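PDB 5MUJ: beta-galactosidase from Bacteroides thetaiotaomicron, which probably hydrolyses glycosidic, apparently arabinofuranosyl, linkages in chain B of the plant pectin rhamnogalacturonan II. Local coordinates for residues G89-I94 with V109-D114; T149-E154 with A163-G168; V29-M34 with D314-D319; V41-K46 with G342-F347. All coordinates share one frame; numbering follows the deposited sequence.

Contact 1 (G89-I94 with V109-D114); sequences GYETWI and VLSYRD
Thr92 faces both Val109 and Leu110 across an antiparallel pair of strands: Thr92 N gives a straight bond (174°) to Leu110 O, while Thr92 O accepts from Val109 N at 2.8 Å and from Leu110 N at 3.2 Å, both donors coming from the same face of its carbonyl plane. Two residues opposite one make this a classic beta bulge, at the end of the hairpin 90-97/104-110 forming the outer half of a four-stranded propeller blade. The CB atoms of Thr92 and Leu110 lie side by side at 3.7 Å, and Thr92 OG1 is held by Arg122 O and Gly124 N. Glu91 CG, anti to the carbonyl carbon (chi1 -62°), stands over the centre of the Tyr112 ring, 3.5 Å from the centroid, and the carboxylate lies almost flat against the ring (planes 11° apart). Glu91 OE2 accepts from Tyr112 N at 2.9 Å through its anti lone pair; OE1 pairs with Arg108. Tyr112 OH donates to Gly89 O at 2.7 Å, from above the carbonyl plane. An alanine in place of Tyr112 would probably leave Gly89 O without this donor and open a gap against the Glu91 carboxylate. Ile94 CG2 packs on Val109 CG1.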
# COMPACT_ATOMS: atom_id res chain seq x y z
N GLY A 89 -16.72 -2.22 6.83
CA GLY A 89 -15.63 -2.38 5.89
C GLY A 89 -14.87 -1.09 5.61
O GLY A 89 -15.05 -0.11 6.30
N TYR A 90 -14.03 -1.12 4.60
CA TYR A 90 -13.25 0.01 4.15
C TYR A 90 -14.02 1.10 3.41
O TYR A 90 -14.84 0.80 2.52
CB TYR A 90 -12.12 -0.46 3.26
CG TYR A 90 -10.93 -1.12 3.93
CD1 TYR A 90 -10.48 -0.74 5.19
CD2 TYR A 90 -10.19 -2.09 3.25
CE1 TYR A 90 -9.36 -1.30 5.78
CE2 TYR A 90 -9.09 -2.70 3.84
CZ TYR A 90 -8.67 -2.30 5.10
OH TYR A 90 -7.57 -2.86 5.67
N GLU A 91 -13.73 2.37 3.78
CA GLU A 91 -13.87 3.54 2.89
C GLU A 91 -12.53 4.24 2.72
O GLU A 91 -11.61 4.01 3.49
CB GLU A 91 -14.94 4.55 3.40
CG GLU A 91 -16.34 3.98 3.47
CD GLU A 91 -17.38 4.98 3.88
OE1 GLU A 91 -17.25 5.56 5.01
OE2 GLU A 91 -18.27 5.22 3.06
N THR A 92 -12.42 5.04 1.66
CA THR A 92 -11.20 5.73 1.37
C THR A 92 -11.49 7.22 1.58
O THR A 92 -12.48 7.79 1.10
CB THR A 92 -10.72 5.47 -0.03
OG1 THR A 92 -10.65 4.05 -0.24
CG2 THR A 92 -9.34 6.08 -0.29
N TRP A 93 -10.55 7.82 2.30
CA TRP A 93 -10.56 9.25 2.66
C TRP A 93 -9.30 9.91 2.07
O TRP A 93 -8.32 9.28 1.68
CB TRP A 93 -10.60 9.41 4.19
CG TRP A 93 -11.81 8.91 4.86
CD1 TRP A 93 -12.23 7.59 4.95
CD2 TRP A 93 -12.79 9.66 5.57
NE1 TRP A 93 -13.40 7.49 5.65
CE2 TRP A 93 -13.78 8.75 6.05
CE3 TRP A 93 -12.93 11.02 5.84
CZ2 TRP A 93 -14.88 9.17 6.78
CZ3 TRP A 93 -14.03 11.44 6.54
CH2 TRP A 93 -14.98 10.54 7.04
N ILE A 94 -9.33 11.22 2.14
CA ILE A 94 -8.20 12.08 1.70
C ILE A 94 -7.90 13.18 2.74
O ILE A 94 -8.81 13.76 3.32
CB ILE A 94 -8.41 12.63 0.26
CG1 ILE A 94 -7.11 13.13 -0.35
CG2 ILE A 94 -9.45 13.74 0.21
CD1 ILE A 94 -7.19 13.44 -1.82
N VAL A 109 -13.26 9.93 -0.55
CA VAL A 109 -13.14 9.82 -2.01
C VAL A 109 -13.69 8.51 -2.58
O VAL A 109 -13.94 8.45 -3.79
CB VAL A 109 -11.69 10.03 -2.49
CG1 VAL A 109 -11.21 11.44 -2.16
CG2 VAL A 109 -10.75 9.02 -1.88
N LEU A 110 -13.86 7.49 -1.74
CA LEU A 110 -14.47 6.17 -2.14
C LEU A 110 -15.32 5.73 -0.97
O LEU A 110 -14.80 5.37 0.09
CB LEU A 110 -13.44 5.09 -2.48
CG LEU A 110 -12.74 4.92 -3.80
CD1 LEU A 110 -12.21 3.48 -3.86
CD2 LEU A 110 -13.60 5.16 -5.02
N SER A 111 -16.64 5.78 -1.16
CA SER A 111 -17.61 5.56 -0.10
C SER A 111 -18.31 4.22 -0.34
O SER A 111 -18.34 3.74 -1.46
CB SER A 111 -18.64 6.67 -0.12
OG SER A 111 -18.02 7.94 -0.10
N TYR A 112 -18.96 3.70 0.70
CA TYR A 112 -19.79 2.51 0.58
C TYR A 112 -20.78 2.73 -0.55
O TYR A 112 -21.48 3.74 -0.59
CB TYR A 112 -20.56 2.17 1.86
CG TYR A 112 -19.72 1.90 3.07
CD1 TYR A 112 -18.81 0.84 3.09
CD2 TYR A 112 -19.81 2.73 4.19
CE1 TYR A 112 -18.01 0.64 4.19
CE2 TYR A 112 -19.02 2.53 5.31
CZ TYR A 112 -18.13 1.46 5.32
OH TYR A 112 -17.34 1.23 6.40
N ARG A 113 -20.84 1.74 -1.45
CA ARG A 113 -21.53 1.89 -2.68
C ARG A 113 -22.70 0.86 -2.77
O ARG A 113 -22.56 -0.27 -3.31
CB ARG A 113 -20.54 1.84 -3.84
CG ARG A 113 -21.25 2.04 -5.15
CD ARG A 113 -20.36 2.29 -6.31
NE ARG A 113 -19.68 1.06 -6.76
CZ ARG A 113 -19.38 0.79 -8.03
NH1 ARG A 113 -19.76 1.60 -9.05
NH2 ARG A 113 -18.70 -0.32 -8.32
N ASP A 114 -23.84 1.26 -2.20
CA ASP A 114 -25.00 0.34 -2.07
C ASP A 114 -25.48 -0.19 -3.42
O ASP A 114 -25.59 0.56 -4.40
CB ASP A 114 -26.17 1.06 -1.38
CG ASP A 114 -25.93 1.28 0.10
OD1 ASP A 114 -25.34 0.42 0.79
OD2 ASP A 114 -26.32 2.36 0.59

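Contact 2 (T149-E154 with A163-G168); sequences TYIGGE and APLFVG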
# COMPACT_ATOMS: atom_id res chain seq x y z
N THR A 149 -6.77 2.20 -8.21
CA THR A 149 -7.27 0.84 -8.00
C THR A 149 -7.62 0.69 -6.55
O THR A 149 -7.17 1.43 -5.71
CB THR A 149 -6.28 -0.26 -8.40
OG1 THR A 149 -5.10 -0.15 -7.59
CG2 THR A 149 -5.97 -0.18 -9.90
N TYR A 150 -8.41 -0.32 -6.24
CA TYR A 150 -8.93 -0.52 -4.90
C TYR A 150 -9.23 -1.97 -4.50
O TYR A 150 -9.46 -2.88 -5.37
CB TYR A 150 -10.12 0.40 -4.62
CG TYR A 150 -11.38 0.15 -5.44
CD1 TYR A 150 -12.39 -0.70 -4.97
CD2 TYR A 150 -11.60 0.82 -6.63
CE1 TYR A 150 -13.57 -0.89 -5.70
CE2 TYR A 150 -12.77 0.63 -7.37
CZ TYR A 150 -13.76 -0.21 -6.91
OH TYR A 150 -14.92 -0.34 -7.67
N ILE A 151 -9.18 -2.21 -3.19
CA ILE A 151 -9.73 -3.43 -2.55
C ILE A 151 -11.25 -3.27 -2.55
O ILE A 151 -11.77 -2.31 -1.92
CB ILE A 151 -9.18 -3.58 -1.11
CG1 ILE A 151 -7.70 -3.95 -1.13
CG2 ILE A 151 -10.06 -4.49 -0.26
CD1 ILE A 151 -7.01 -3.90 0.21
N GLY A 152 -11.96 -4.17 -3.24
CA GLY A 152 -13.41 -4.12 -3.28
C GLY A 152 -14.03 -5.43 -2.85
O GLY A 152 -13.41 -6.48 -3.03
N GLY A 153 -15.23 -5.39 -2.29
CA GLY A 153 -15.89 -6.62 -1.85
C GLY A 153 -17.24 -6.34 -1.23
O GLY A 153 -17.57 -5.19 -0.91
N GLU A 154 -18.03 -7.39 -1.09
CA GLU A 154 -19.36 -7.29 -0.55
C GLU A 154 -19.49 -7.81 0.87
O GLU A 154 -20.55 -7.66 1.47
CB GLU A 154 -20.39 -7.96 -1.48
CG GLU A 154 -20.25 -9.45 -1.72
CD GLU A 154 -21.31 -9.97 -2.65
OE1 GLU A 154 -21.84 -9.21 -3.50
OE2 GLU A 154 -21.64 -11.18 -2.53
N ALA A 163 -16.09 -12.45 3.20
CA ALA A 163 -16.13 -12.68 1.77
C ALA A 163 -14.81 -12.24 1.17
O ALA A 163 -14.13 -11.40 1.73
CB ALA A 163 -17.29 -11.93 1.10
N PRO A 164 -14.46 -12.75 -0.01
CA PRO A 164 -13.20 -12.37 -0.63
C PRO A 164 -13.14 -10.92 -1.12
O PRO A 164 -14.17 -10.23 -1.26
CB PRO A 164 -13.03 -13.40 -1.79
CG PRO A 164 -14.40 -13.86 -2.07
CD PRO A 164 -15.10 -13.87 -0.74
N LEU A 165 -11.92 -10.46 -1.37
CA LEU A 165 -11.71 -9.12 -1.92
C LEU A 165 -11.10 -9.20 -3.31
O LEU A 165 -10.29 -10.10 -3.60
CB LEU A 165 -10.86 -8.29 -0.99
CG LEU A 165 -11.25 -8.33 0.46
CD1 LEU A 165 -9.99 -8.12 1.30
CD2 LEU A 165 -12.32 -7.31 0.78
N PHE A 166 -11.58 -8.34 -4.21
CA PHE A 166 -11.16 -8.32 -5.60
C PHE A 166 -10.60 -6.94 -5.94
O PHE A 166 -10.91 -5.98 -5.22
CB PHE A 166 -12.32 -8.67 -6.57
CG PHE A 166 -13.18 -9.82 -6.13
CD1 PHE A 166 -12.60 -11.02 -5.70
CD2 PHE A 166 -14.55 -9.71 -6.15
CE1 PHE A 166 -13.40 -12.08 -5.28
CE2 PHE A 166 -15.36 -10.78 -5.75
CZ PHE A 166 -14.77 -11.95 -5.31
N VAL A 167 -9.85 -6.82 -7.04
CA VAL A 167 -9.30 -5.52 -7.49
C VAL A 167 -10.30 -4.72 -8.30
O VAL A 167 -10.69 -5.05 -9.38
CB VAL A 167 -7.96 -5.67 -8.31
CG1 VAL A 167 -7.23 -4.32 -8.56
CG2 VAL A 167 -6.99 -6.53 -7.56
N GLY A 168 -10.67 -3.55 -7.80
CA GLY A 168 -11.49 -2.62 -8.56
C GLY A 168 -10.72 -1.47 -9.21
O GLY A 168 -9.55 -1.24 -8.90
O HOH W 1 -16.78 -9.81 -2.24
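Strands 146-153 and 166-172, the middle pair of a propeller blade, meet here through antiparallel pairing of Tyr150 with Gly168 and of Gly152 with Phe166. Each of these pairs is hydrogen-bonded in both directions; Gly168 N reaches Tyr150 O at 2.8 Å and Phe166 N reaches Gly152 O at 2.9 Å. Between them, Ile151 and Val167 form a non-hydrogen-bonded pair on the opposite face, where Ile151 CG2 also packs against Leu165 CD2 at 3.8 Å. Tyr150 shares its face with Phe166. Its CG is set between the backbone N and the carbonyl carbon (chi1 66°), and Gly168 CA sits above the centre of its ring, 3.7 Å from the centroid. A CB on Gly168 would collide with Tyr150 CZ, consistent with glycine here. The hydroxyl of Tyr150 is bonded to Asp118, and its ring also makes a cation-pi contact with Arg122. An alanine at Tyr150 would probably leave Gly168 CA without its aromatic cover and Asp118 and Arg122 without this partner. A water bridges the two chains, accepting from Glu154 N at 3.0 Å and donating to Pro164 O at 2.8 Å. The side chain of Pro164 comes within about 5 Å of a methylated fucose derivative, so this end of the hairpin lies beside the bound glycan, at the centre of an antiparallel four-stranded beta-propeller blade.

Contact 3 (V29-M34 with D314-D319); sequences VTQERM and DWHGAD
Met34, present as selenomethionine, and Gln31, both in the first turn of the helix 31-41, meet Trp315 and His316. The Met34 chain bends twice beyond CG, at chi2 (-62°) and again at chi3, and its terminal CE comes up against the backbone before the indole, 3.4 Å from Trp315 N, with Trp315 CB at 4.0 Å. Nearer the helix, Met34 CB touches Trp315 CE3, also at 4.0 Å. Gln31 lies over one face of the His316 imidazole: its CG is 3.7 Å from His316 NE2, and the amide and ring planes are 22° apart, so the two flat groups stack although the side chains cross at about a right angle. The interface therefore rests on van der Waals and CH-pi contact. Further contacts position both sides. Trp315 NE1 donates to Ala318 O at 2.7 Å, close to the ring plane, and Gly317 N lies above the centre of the indole; a CB on Gly317 would clash with Trp315 CZ2. Tyr38 and Phe303 stack on the same indole, and Asp314 is bonded to Tyr287 and His264. On the helix side, Thr30 is the N-cap, its OG1 accepting from Arg33 N at 3.0 Å, and Val29 N is bonded to Thr313 OG1. An N-terminal helix capped by Thr30, which precedes the first strand of the fold, thus packs against the loop that leaves strand 313-314, the outermost strand of one blade, and leads to the last: an inter-blade loop of the beta-propeller.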
# COMPACT_ATOMS: atom_id res chain seq x y z
N VAL A 29 21.22 -7.63 -7.89
CA VAL A 29 21.74 -6.33 -7.52
C VAL A 29 22.89 -6.60 -6.54
O VAL A 29 22.74 -7.43 -5.63
CB VAL A 29 20.63 -5.45 -6.89
CG1 VAL A 29 21.16 -4.06 -6.58
CG2 VAL A 29 19.43 -5.32 -7.82
N THR A 30 24.04 -5.95 -6.73
CA THR A 30 25.24 -6.22 -5.90
C THR A 30 25.00 -5.86 -4.43
O THR A 30 24.17 -5.00 -4.14
CB THR A 30 26.51 -5.46 -6.37
OG1 THR A 30 26.31 -4.03 -6.27
CG2 THR A 30 26.90 -5.83 -7.80
N GLN A 31 25.74 -6.50 -3.52
CA GLN A 31 25.63 -6.14 -2.10
C GLN A 31 25.99 -4.68 -1.87
O GLN A 31 25.28 -3.98 -1.15
CB GLN A 31 26.47 -7.05 -1.20
CG GLN A 31 25.72 -8.33 -0.82
CD GLN A 31 26.48 -9.24 0.12
OE1 GLN A 31 27.61 -8.95 0.52
NE2 GLN A 31 25.86 -10.36 0.48
N GLU A 32 27.05 -4.23 -2.52
CA GLU A 32 27.46 -2.82 -2.49
C GLU A 32 26.35 -1.85 -2.90
O GLU A 32 26.14 -0.85 -2.22
CB GLU A 32 28.68 -2.60 -3.37
CG GLU A 32 29.36 -1.25 -3.15
CD GLU A 32 30.61 -1.07 -3.99
OE1 GLU A 32 30.82 -1.84 -4.96
OE2 GLU A 32 31.39 -0.14 -3.68
N ARG A 33 25.66 -2.13 -4.00
CA ARG A 33 24.57 -1.26 -4.47
C ARG A 33 23.39 -1.36 -3.50
O ARG A 33 22.78 -0.32 -3.19
CB ARG A 33 24.19 -1.59 -5.93
CG ARG A 33 23.00 -0.85 -6.54
CD ARG A 33 23.23 0.65 -6.69
NE ARG A 33 22.34 1.32 -7.66
CZ ARG A 33 21.98 2.62 -7.66
NH1 ARG A 33 22.42 3.45 -6.72
NH2 ARG A 33 21.17 3.09 -8.60
N MSE A 34 23.11 -2.55 -2.96
CA MSE A 34 22.04 -2.71 -1.94
C MSE A 34 22.32 -1.87 -0.70
O MSE A 34 21.42 -1.20 -0.14
CB MSE A 34 21.83 -4.17 -1.58
CG MSE A 34 21.28 -5.02 -2.73
SE MSE A 34 19.51 -4.42 -3.33
CE MSE A 34 18.58 -4.92 -1.68
N ASP A 314 16.58 -9.10 -2.30
CA ASP A 314 16.08 -8.67 -0.99
C ASP A 314 17.21 -7.99 -0.21
O ASP A 314 18.33 -8.44 -0.25
CB ASP A 314 15.57 -9.92 -0.24
CG ASP A 314 14.40 -9.66 0.69
OD1 ASP A 314 13.93 -8.52 0.85
OD2 ASP A 314 13.94 -10.68 1.28
N TRP A 315 16.93 -6.88 0.48
CA TRP A 315 17.89 -6.33 1.41
C TRP A 315 18.38 -7.31 2.46
O TRP A 315 17.60 -7.93 3.13
CB TRP A 315 17.23 -5.13 2.10
CG TRP A 315 18.04 -4.40 3.19
CD1 TRP A 315 17.56 -4.01 4.40
CD2 TRP A 315 19.42 -3.99 3.16
NE1 TRP A 315 18.53 -3.35 5.11
CE2 TRP A 315 19.68 -3.34 4.40
CE3 TRP A 315 20.46 -4.10 2.23
CZ2 TRP A 315 20.95 -2.80 4.74
CZ3 TRP A 315 21.70 -3.59 2.56
CH2 TRP A 315 21.93 -2.91 3.80
N HIS A 316 19.69 -7.31 2.72
CA HIS A 316 20.29 -8.29 3.64
C HIS A 316 20.62 -7.74 5.03
O HIS A 316 21.20 -8.44 5.86
CB HIS A 316 21.53 -8.91 3.01
CG HIS A 316 22.53 -7.89 2.57
ND1 HIS A 316 23.66 -7.58 3.30
CD2 HIS A 316 22.56 -7.09 1.48
CE1 HIS A 316 24.34 -6.64 2.68
NE2 HIS A 316 23.71 -6.35 1.56
N GLY A 317 20.17 -6.52 5.30
CA GLY A 317 20.55 -5.76 6.52
C GLY A 317 19.33 -5.46 7.35
O GLY A 317 18.27 -6.02 7.11
N ALA A 318 19.47 -4.53 8.29
CA ALA A 318 18.42 -4.16 9.24
C ALA A 318 17.19 -3.70 8.50
O ALA A 318 17.28 -3.02 7.49
CB ALA A 318 18.90 -3.02 10.17
N ASP A 319 16.05 -4.04 9.06
CA ASP A 319 14.78 -3.64 8.47
C ASP A 319 14.63 -2.12 8.59
O ASP A 319 15.12 -1.52 9.53
CB ASP A 319 13.68 -4.32 9.22
CG ASP A 319 13.62 -5.82 8.91
OD1 ASP A 319 13.85 -6.17 7.73
OD2 ASP A 319 13.36 -6.59 9.83

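Contact 4 (V41-K46 with G342-F347); sequences VKTPYK and GVVYHF
A single water is gripped by three groups, Val41 O, Thr43 OG1 and His346 ND1, each 2.8 Å from its oxygen. It donates to Val41 O and lies in the plane of the His346 ring at its edge, and so links the end of the N-terminal helix to a strand that lies about three hundred residues further on. The rotation of the imidazole is fixed at both nitrogens, since His346 NE2 is bonded to Ser335 OG on the adjoining strand. Thr43 points its CB at strand 343-351. Its OG1 sits between the backbone N and the carbonyl carbon (chi1 57°), close to the water and 3.6 Å from His346 CB. The methyl is anti to the carbonyl carbon, and Thr43 CG2 packs 3.6 Å from Val344 CG1 and 3.5 Å from Val344 O. Thr43 crosses both Val344 and His346 at about a right angle, with its methyl on the first and its hydroxyl on the second. Strand 45-51, which begins just after Thr43, is the outer edge of a four-stranded blade otherwise built from the last three strands of the chain; it pairs with strand 357-363, the classic closure of a beta-propeller in which an N-terminal strand completes the C-terminal blade. Thr43 also touches Ala362 of that intervening strand. Val344 CG1 lies 3.7 Å from Val41 O, and the valine side chain continues onto Val337 and Lys339 of strand 331-340.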
# COMPACT_ATOMS: atom_id res chain seq x y z
N VAL A 41 17.68 5.44 1.57
CA VAL A 41 16.24 5.40 1.94
C VAL A 41 15.94 5.33 3.43
O VAL A 41 14.78 5.45 3.83
CB VAL A 41 15.49 4.26 1.20
CG1 VAL A 41 15.76 4.36 -0.29
CG2 VAL A 41 15.90 2.92 1.77
N LYS A 42 16.96 5.18 4.27
CA LYS A 42 16.70 4.93 5.68
C LYS A 42 16.09 6.15 6.38
O LYS A 42 16.39 7.29 6.02
CB LYS A 42 17.93 4.43 6.43
CG LYS A 42 19.08 5.44 6.47
CD LYS A 42 20.33 4.88 7.13
CE LYS A 42 21.31 5.99 7.52
NZ LYS A 42 22.49 5.46 8.24
N THR A 43 15.30 5.85 7.40
CA THR A 43 14.60 6.81 8.23
C THR A 43 14.64 6.39 9.70
O THR A 43 13.72 5.77 10.20
CB THR A 43 13.16 6.95 7.77
OG1 THR A 43 12.52 5.65 7.79
CG2 THR A 43 13.13 7.59 6.42
N PRO A 44 15.75 6.71 10.39
CA PRO A 44 15.91 6.31 11.79
C PRO A 44 15.01 7.00 12.83
O PRO A 44 14.85 6.47 13.93
CB PRO A 44 17.38 6.68 12.08
CG PRO A 44 18.04 6.68 10.75
CD PRO A 44 17.00 7.26 9.85
N TYR A 45 14.43 8.15 12.45
CA TYR A 45 13.86 9.13 13.44
C TYR A 45 12.32 9.13 13.33
O TYR A 45 11.74 9.55 12.31
CB TYR A 45 14.45 10.57 13.27
CG TYR A 45 15.94 10.53 13.45
CD1 TYR A 45 16.51 10.31 14.71
CD2 TYR A 45 16.77 10.51 12.38
CE1 TYR A 45 17.88 10.17 14.88
CE2 TYR A 45 18.15 10.35 12.53
CZ TYR A 45 18.70 10.20 13.78
OH TYR A 45 20.07 10.03 13.94
N LYS A 46 11.65 8.65 14.36
CA LYS A 46 10.17 8.51 14.30
C LYS A 46 9.49 9.80 14.73
O LYS A 46 9.58 10.22 15.89
CB LYS A 46 9.72 7.34 15.16
CG LYS A 46 10.19 6.02 14.54
CD LYS A 46 9.58 4.78 15.16
CE LYS A 46 10.00 3.57 14.37
NZ LYS A 46 9.46 2.40 15.10
N GLY A 342 15.81 17.04 0.38
CA GLY A 342 16.89 16.42 1.13
C GLY A 342 16.49 15.61 2.36
O GLY A 342 17.36 15.25 3.16
N VAL A 343 15.21 15.29 2.50
CA VAL A 343 14.72 14.53 3.65
C VAL A 343 13.84 13.41 3.13
O VAL A 343 13.02 13.65 2.23
CB VAL A 343 13.93 15.45 4.61
CG1 VAL A 343 13.44 14.70 5.84
CG2 VAL A 343 14.79 16.66 5.01
N VAL A 344 14.02 12.20 3.69
CA VAL A 344 13.17 11.04 3.39
C VAL A 344 12.08 10.88 4.45
O VAL A 344 12.38 10.92 5.64
CB VAL A 344 13.97 9.72 3.31
CG1 VAL A 344 13.03 8.56 2.93
CG2 VAL A 344 15.09 9.81 2.31
N TYR A 345 10.83 10.76 3.98
CA TYR A 345 9.67 10.59 4.85
C TYR A 345 9.09 9.21 4.52
O TYR A 345 8.66 8.99 3.39
CB TYR A 345 8.59 11.66 4.60
CG TYR A 345 9.03 13.11 4.75
CD1 TYR A 345 9.81 13.74 3.78
CD2 TYR A 345 8.64 13.85 5.86
CE1 TYR A 345 10.22 15.06 3.94
CE2 TYR A 345 9.03 15.17 6.01
CZ TYR A 345 9.80 15.76 5.05
OH TYR A 345 10.20 17.08 5.19
N HIS A 346 9.07 8.34 5.51
CA HIS A 346 8.54 7.00 5.36
C HIS A 346 7.23 6.93 6.15
O HIS A 346 7.25 6.89 7.37
CB HIS A 346 9.54 5.98 5.84
CG HIS A 346 9.21 4.56 5.43
ND1 HIS A 346 10.21 3.66 5.11
CD2 HIS A 346 8.04 3.86 5.38
CE1 HIS A 346 9.66 2.48 4.82
NE2 HIS A 346 8.36 2.57 4.98
N PHE A 347 6.10 6.91 5.41
CA PHE A 347 4.78 6.77 5.99
C PHE A 347 4.45 5.30 6.19
O PHE A 347 4.70 4.48 5.29
CB PHE A 347 3.72 7.43 5.10
CG PHE A 347 3.91 8.92 4.94
CD1 PHE A 347 4.83 9.42 4.03
CD2 PHE A 347 3.19 9.82 5.72
CE1 PHE A 347 5.04 10.81 3.88
CE2 PHE A 347 3.41 11.20 5.59
CZ PHE A 347 4.32 11.68 4.67
O HOH W 2 12.95 4.13 5.45

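In the fold
From the N terminus, the chain first lays down 29-34 and then 41-46, and neither finds its partner until the propeller is nearly complete. Contact 1 closes a short hairpin in the blade that begins with strand 59-68, and contact 2 follows in series in the blade that begins with strand 121-126. The two touch where Leu110 CD1 meets Tyr150 CG at 3.8 Å. Much later 314-319 returns to 29-34, closing contact 3, and 342-347 then returns to 41-46 in contact 4. These two long closures cross, and both enclose contacts 1 and 2. They tie the N-terminal helix and the segment leading into strand 45-51 to the loop after strand 313-314 and to the last blade, whereas contacts 1 and 2 each join two neighbouring strands within one blade.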